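Local coordinates for Hcp protein (Burkholderia pseudomallei K96243, PDB 3WX6), which forms hexameric rings that probably stack into the inner tube of the type VI secretion system, at residues L7-G15 against E80-T88. Residues are numbered along the deposited sequence; the frame is centred on the assembly and turned at random.
Sequences LKVKGKTQG and EMMEEFEIT
Leu7 sets CD1 over the centre of one face of the Phe85 ring, a CH-pi contact 3.9 Å from CD1 to the ring centroid and 11° off the normal. Val9 CG2 approaches the same ring obliquely, while the ring of Phe146 also meets it. Val9 and Phe85 share one face of the antiparallel pair, strand 8-11 against strand 84-87, within the beta-barrel fold expected of the Hcp family. Strand 56-63 packs on that face, where its Leu61 touches Phe85, Ile87 and Leu7, the last just before the strand.

Lys8 and Glu86 form a hydrogen-bonded pair, closed by Lys8 N to Glu86 O at 2.8 Å and nearly straight (176°), with Glu86 N returning to Lys8 O. A classic beta bulge follows. Glu83 and Glu84 both face Lys10, whose O takes a bond from Glu83 N (2.6 Å) and a weak one from Glu84 N. On the face of Lys8, Lys10, Glu84 and Glu86, Glu84 crosses the aliphatic part of Lys8. Glu83, at the bulge, lies side by side with Lys10, with 4.0 Å from Lys10 NZ to Glu83 OE1, beyond a salt bridge.

Past the bulge, Lys12 N bonds Met81 O, and the turn wraps round the buried carboxylate of Glu80. Glu80 holds CG anti to its own amide N, and the extended chain carries the carboxylate to the amides of the turn. Glu80 OE1 accepts two of them, Thr13 N at 3.0 Å and Gln14 N at 2.9 Å, both from the same face of the carboxylate plane. The Gln14 amide is turned 60° from that plane, and its NE2 donates to Gln71 O.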
ATOM      1  N   LEU A   7     -21.942 -18.139  15.115  1.00  9.77           N
ATOM      2  CA  LEU A   7     -22.453 -17.222  16.131  1.00 15.42           C
ATOM      3  C   LEU A   7     -23.806 -17.605  16.642  1.00 19.22           C
ATOM      4  O   LEU A   7     -24.765 -17.591  15.887  1.00 20.58           O
ATOM      5  CB  LEU A   7     -22.557 -15.787  15.599  1.00 16.46           C
ATOM      6  CG  LEU A   7     -23.069 -14.763  16.635  1.00 13.77           C
ATOM      7  CD1 LEU A   7     -22.366 -14.868  17.984  1.00 12.74           C
ATOM      8  CD2 LEU A   7     -23.004 -13.335  16.131  1.00 13.55           C
ATOM      9  N   LYS A   8     -23.905 -17.921  17.927  1.00 27.54           N
ATOM     10  CA  LYS A   8     -25.223 -18.059  18.512  1.00 30.65           C
ATOM     11  C   LYS A   8     -25.368 -16.807  19.360  1.00 25.40           C
ATOM     12  O   LYS A   8     -24.595 -16.580  20.291  1.00 22.36           O
ATOM     13  CB  LYS A   8     -25.356 -19.347  19.335  1.00 36.79           C
ATOM     14  CG  LYS A   8     -26.798 -19.751  19.622  1.00 41.01           C
ATOM     15  CD  LYS A   8     -26.956 -20.354  21.009  1.00 38.80           C
ATOM     16  CE  LYS A   8     -28.421 -20.537  21.378  1.00 38.18           C
ATOM     17  NZ  LYS A   8     -29.180 -21.386  20.416  1.00 41.66           N
ATOM     18  N   VAL A   9     -26.362 -15.992  19.024  1.00 25.08           N
ATOM     19  CA  VAL A   9     -26.502 -14.690  19.653  1.00 26.30           C
ATOM     20  C   VAL A   9     -27.937 -14.396  20.084  1.00 29.19           C
ATOM     21  O   VAL A   9     -28.899 -14.778  19.411  1.00 29.84           O
ATOM     22  CB  VAL A   9     -25.980 -13.575  18.707  1.00 33.10           C
ATOM     23  CG1 VAL A   9     -26.857 -13.460  17.473  1.00 34.34           C
ATOM     24  CG2 VAL A   9     -25.880 -12.246  19.427  1.00 32.60           C
ATOM     25  N   LYS A  10     -28.061 -13.729  21.226  1.00 31.93           N
ATOM     26  CA  LYS A  10     -29.347 -13.393  21.817  1.00 31.04           C
ATOM     27  C   LYS A  10     -29.202 -12.048  22.511  1.00 28.89           C
ATOM     28  O   LYS A  10     -28.295 -11.870  23.325  1.00 31.69           O
ATOM     29  CB  LYS A  10     -29.804 -14.468  22.806  1.00 31.52           C
ATOM     30  CG  LYS A  10     -30.881 -13.995  23.779  1.00 32.61           C
ATOM     31  CD  LYS A  10     -31.994 -15.034  23.890  1.00 33.37           C
ATOM     32  CE  LYS A  10     -32.858 -14.822  25.129  1.00 32.49           C
ATOM     33  NZ  LYS A  10     -33.371 -16.111  25.684  1.00 31.22           N
ATOM     34  N   GLY A  11     -30.081 -11.105  22.190  1.00 24.23           N
ATOM     35  CA  GLY A  11     -30.050  -9.805  22.833  1.00 19.63           C
ATOM     36  C   GLY A  11     -30.789  -9.728  24.156  1.00 17.39           C
ATOM     37  O   GLY A  11     -31.639 -10.567  24.447  1.00 16.57           O
ATOM     38  N   LYS A  12     -30.455  -8.721  24.961  1.00 21.15           N
ATOM     39  CA  LYS A  12     -31.173  -8.434  26.202  1.00 22.49           C
ATOM     40  C   LYS A  12     -32.648  -8.222  25.934  1.00 23.20           C
ATOM     41  O   LYS A  12     -33.504  -8.612  26.725  1.00 24.62           O
ATOM     42  CB  LYS A  12     -30.604  -7.183  26.875  1.00 28.38           C
ATOM     43  CG  LYS A  12     -30.333  -7.313  28.358  1.00 32.88           C
ATOM     44  CD  LYS A  12     -29.139  -8.209  28.623  1.00 35.73           C
ATOM     45  CE  LYS A  12     -28.725  -8.160  30.082  1.00 38.79           C
ATOM     46  NZ  LYS A  12     -27.342  -8.683  30.259  1.00 38.69           N
ATOM     47  N   THR A  13     -32.919  -7.620  24.781  1.00 23.99           N
ATOM     48  CA  THR A  13     -34.225  -7.082  24.433  1.00 23.55           C
ATOM     49  C   THR A  13     -34.824  -7.849  23.267  1.00 25.39           C
ATOM     50  O   THR A  13     -35.911  -8.415  23.379  1.00 25.48           O
ATOM     51  CB  THR A  13     -34.138  -5.586  24.070  1.00 25.86           C
ATOM     52  OG1 THR A  13     -33.784  -4.821  25.230  1.00 29.14           O
ATOM     53  CG2 THR A  13     -35.465  -5.090  23.534  1.00 24.91           C
ATOM     54  N   GLN A  14     -34.107  -7.855  22.147  1.00 26.24           N
ATOM     55  CA  GLN A  14     -34.573  -8.489  20.918  1.00 27.75           C
ATOM     56  C   GLN A  14     -34.635 -10.017  20.987  1.00 30.21           C
ATOM     57  O   GLN A  14     -35.064 -10.665  20.031  1.00 35.10           O
ATOM     58  CB  GLN A  14     -33.672  -8.067  19.749  1.00 24.83           C
ATOM     59  CG  GLN A  14     -33.794  -6.601  19.361  1.00 22.80           C
ATOM     60  CD  GLN A  14     -32.856  -6.207  18.247  1.00 19.83           C
ATOM     61  OE1 GLN A  14     -33.290  -5.769  17.176  1.00 22.84           O
ATOM     62  NE2 GLN A  14     -31.559  -6.355  18.490  1.00 14.48           N
ATOM     63  N   GLY A  15     -34.212 -10.596  22.104  1.00 23.98           N
ATOM     64  CA  GLY A  15     -34.185 -12.042  22.224  1.00 20.21           C
ATOM     65  C   GLY A  15     -33.185 -12.702  21.302  1.00 20.93           C
ATOM     66  O   GLY A  15     -32.076 -12.204  21.136  1.00 25.05           O
ATOM     67  N   GLU A  80     -27.825  -2.125  23.559  1.00 25.89           N
ATOM     68  CA  GLU A  80     -28.419  -3.376  24.037  1.00 29.84           C
ATOM     69  C   GLU A  80     -27.350  -4.421  24.342  1.00 38.93           C
ATOM     70  O   GLU A  80     -26.487  -4.697  23.505  1.00 45.19           O
ATOM     71  CB  GLU A  80     -29.402  -3.934  22.992  1.00 26.45           C
ATOM     72  CG  GLU A  80     -30.003  -5.300  23.320  1.00 26.08           C
ATOM     73  CD  GLU A  80     -30.798  -5.891  22.157  1.00 25.87           C
ATOM     74  OE1 GLU A  80     -31.337  -7.008  22.303  1.00 28.83           O
ATOM     75  OE2 GLU A  80     -30.975  -5.198  21.132  1.00 21.67           O
HETATM   76  N   MSE A  81     -27.410  -5.007  25.535  1.00 37.81           N
HETATM   77  CA  MSE A  81     -26.443  -6.029  25.917  1.00 35.75           C
HETATM   78  C   MSE A  81     -26.786  -7.360  25.267  1.00 34.77           C
HETATM   79  O   MSE A  81     -27.951  -7.757  25.212  1.00 38.95           O
HETATM   80  CB  MSE A  81     -26.391  -6.194  27.441  1.00 37.85           C
HETATM   81  CG  MSE A  81     -24.982  -6.228  28.045  1.00 38.56           C
HETATM   82 SE   MSE A  81     -24.104  -4.487  28.034  0.29 78.24          SE
HETATM   83  CE  MSE A  81     -22.380  -4.977  28.795  1.00 35.40           C
HETATM   84  N   MSE A  82     -25.766  -8.043  24.767  1.00 31.83           N
HETATM   85  CA  MSE A  82     -25.933  -9.406  24.301  1.00 33.10           C
HETATM   86  C   MSE A  82     -26.065 -10.320  25.505  1.00 37.10           C
HETATM   87  O   MSE A  82     -25.195 -10.325  26.379  1.00 38.43           O
HETATM   88  CB  MSE A  82     -24.749  -9.832  23.438  1.00 36.73           C
HETATM   89  CG  MSE A  82     -24.458  -8.923  22.262  1.00 37.21           C
HETATM   90 SE   MSE A  82     -25.852  -8.916  20.915  1.00 60.59          SE
HETATM   91  CE  MSE A  82     -26.877  -7.403  21.581  1.00 35.25           C
ATOM     92  N   GLU A  83     -27.146 -11.089  25.559  1.00 40.82           N
ATOM     93  CA  GLU A  83     -27.366 -11.987  26.686  1.00 43.51           C
ATOM     94  C   GLU A  83     -26.564 -13.276  26.540  1.00 41.96           C
ATOM     95  O   GLU A  83     -26.014 -13.784  27.516  1.00 38.91           O
ATOM     96  CB  GLU A  83     -28.858 -12.310  26.824  1.00 48.02           C
ATOM     97  CG  GLU A  83     -29.337 -12.494  28.261  1.00 53.03           C
ATOM     98  CD  GLU A  83     -30.829 -12.768  28.334  1.00 59.01           C
ATOM     99  OE1 GLU A  83     -31.442 -12.954  27.262  1.00 62.35           O
ATOM    100  OE2 GLU A  83     -31.393 -12.792  29.451  1.00 61.33           O
ATOM    101  N   GLU A  84     -26.520 -13.808  25.323  1.00 43.17           N
ATOM    102  CA  GLU A  84     -25.587 -14.875  24.973  1.00 42.00           C
ATOM    103  C   GLU A  84     -24.737 -14.474  23.765  1.00 35.68           C
ATOM    104  O   GLU A  84     -25.250 -13.957  22.775  1.00 37.67           O
ATOM    105  CB  GLU A  84     -26.324 -16.196  24.711  1.00 46.36           C
ATOM    106  CG  GLU A  84     -25.421 -17.310  24.198  1.00 51.22           C
ATOM    107  CD  GLU A  84     -26.176 -18.576  23.843  1.00 56.41           C
ATOM    108  OE1 GLU A  84     -27.414 -18.513  23.666  1.00 58.69           O
ATOM    109  OE2 GLU A  84     -25.526 -19.639  23.744  1.00 57.57           O
ATOM    110  N   PHE A  85     -23.435 -14.708  23.861  1.00 26.68           N
ATOM    111  CA  PHE A  85     -22.526 -14.501  22.743  1.00 19.39           C
ATOM    112  C   PHE A  85     -21.572 -15.667  22.716  1.00 16.99           C
ATOM    113  O   PHE A  85     -20.604 -15.729  23.470  1.00 16.60           O
ATOM    114  CB  PHE A  85     -21.782 -13.179  22.857  1.00 19.93           C
ATOM    115  CG  PHE A  85     -21.252 -12.672  21.550  1.00 19.13           C
ATOM    116  CD1 PHE A  85     -19.983 -13.026  21.113  1.00 18.35           C
ATOM    117  CD2 PHE A  85     -22.029 -11.863  20.744  1.00 18.69           C
ATOM    118  CE1 PHE A  85     -19.492 -12.559  19.906  1.00 17.50           C
ATOM    119  CE2 PHE A  85     -21.550 -11.403  19.536  1.00 19.03           C
ATOM    120  CZ  PHE A  85     -20.276 -11.746  19.117  1.00 19.12           C
ATOM    121  N   GLU A  86     -21.879 -16.609  21.844  1.00 17.20           N
ATOM    122  CA  GLU A  86     -21.138 -17.839  21.794  1.00 19.40           C
ATOM    123  C   GLU A  86     -20.727 -18.121  20.366  1.00 11.68           C
ATOM    124  O   GLU A  86     -21.557 -18.200  19.463  1.00 14.81           O
ATOM    125  CB  GLU A  86     -22.001 -18.954  22.402  1.00 23.15           C
ATOM    126  CG  GLU A  86     -21.673 -20.357  22.000  1.00 25.37           C
ATOM    127  CD  GLU A  86     -22.312 -21.379  22.925  1.00 27.34           C
ATOM    128  OE1 GLU A  86     -22.626 -21.016  24.079  1.00 23.58           O
ATOM    129  OE2 GLU A  86     -22.491 -22.543  22.508  1.00 32.59           O
ATOM    130  N   ILE A  87     -19.422 -18.238  20.170  1.00 15.72           N
ATOM    131  CA  ILE A  87     -18.869 -18.438  18.846  1.00 17.73           C
ATOM    132  C   ILE A  87     -18.254 -19.832  18.768  1.00 22.76           C
ATOM    133  O   ILE A  87     -17.308 -20.134  19.498  1.00 26.58           O
ATOM    134  CB  ILE A  87     -17.799 -17.368  18.516  1.00 51.54           C
ATOM    135  CG1 ILE A  87     -18.437 -16.037  18.096  1.00 49.09           C
ATOM    136  CG2 ILE A  87     -16.888 -17.846  17.408  1.00 50.44           C
ATOM    137  CD1 ILE A  87     -19.132 -16.070  16.754  1.00 45.01           C
ATOM    138  N   THR A  88     -18.821 -20.706  17.940  1.00 23.57           N
ATOM    139  CA  THR A  88     -18.263 -22.048  17.788  1.00 24.36           C
ATOM    140  C   THR A  88     -17.465 -22.015  16.498  1.00 29.06           C
ATOM    141  O   THR A  88     -17.879 -21.418  15.505  1.00 28.89           O
ATOM    142  CB  THR A  88     -19.343 -23.155  17.777  1.00 20.36           C
ATOM    143  OG1 THR A  88     -18.718 -24.444  17.724  1.00 16.87           O
ATOM    144  CG2 THR A  88     -20.253 -23.011  16.610  1.00 23.49           C
TER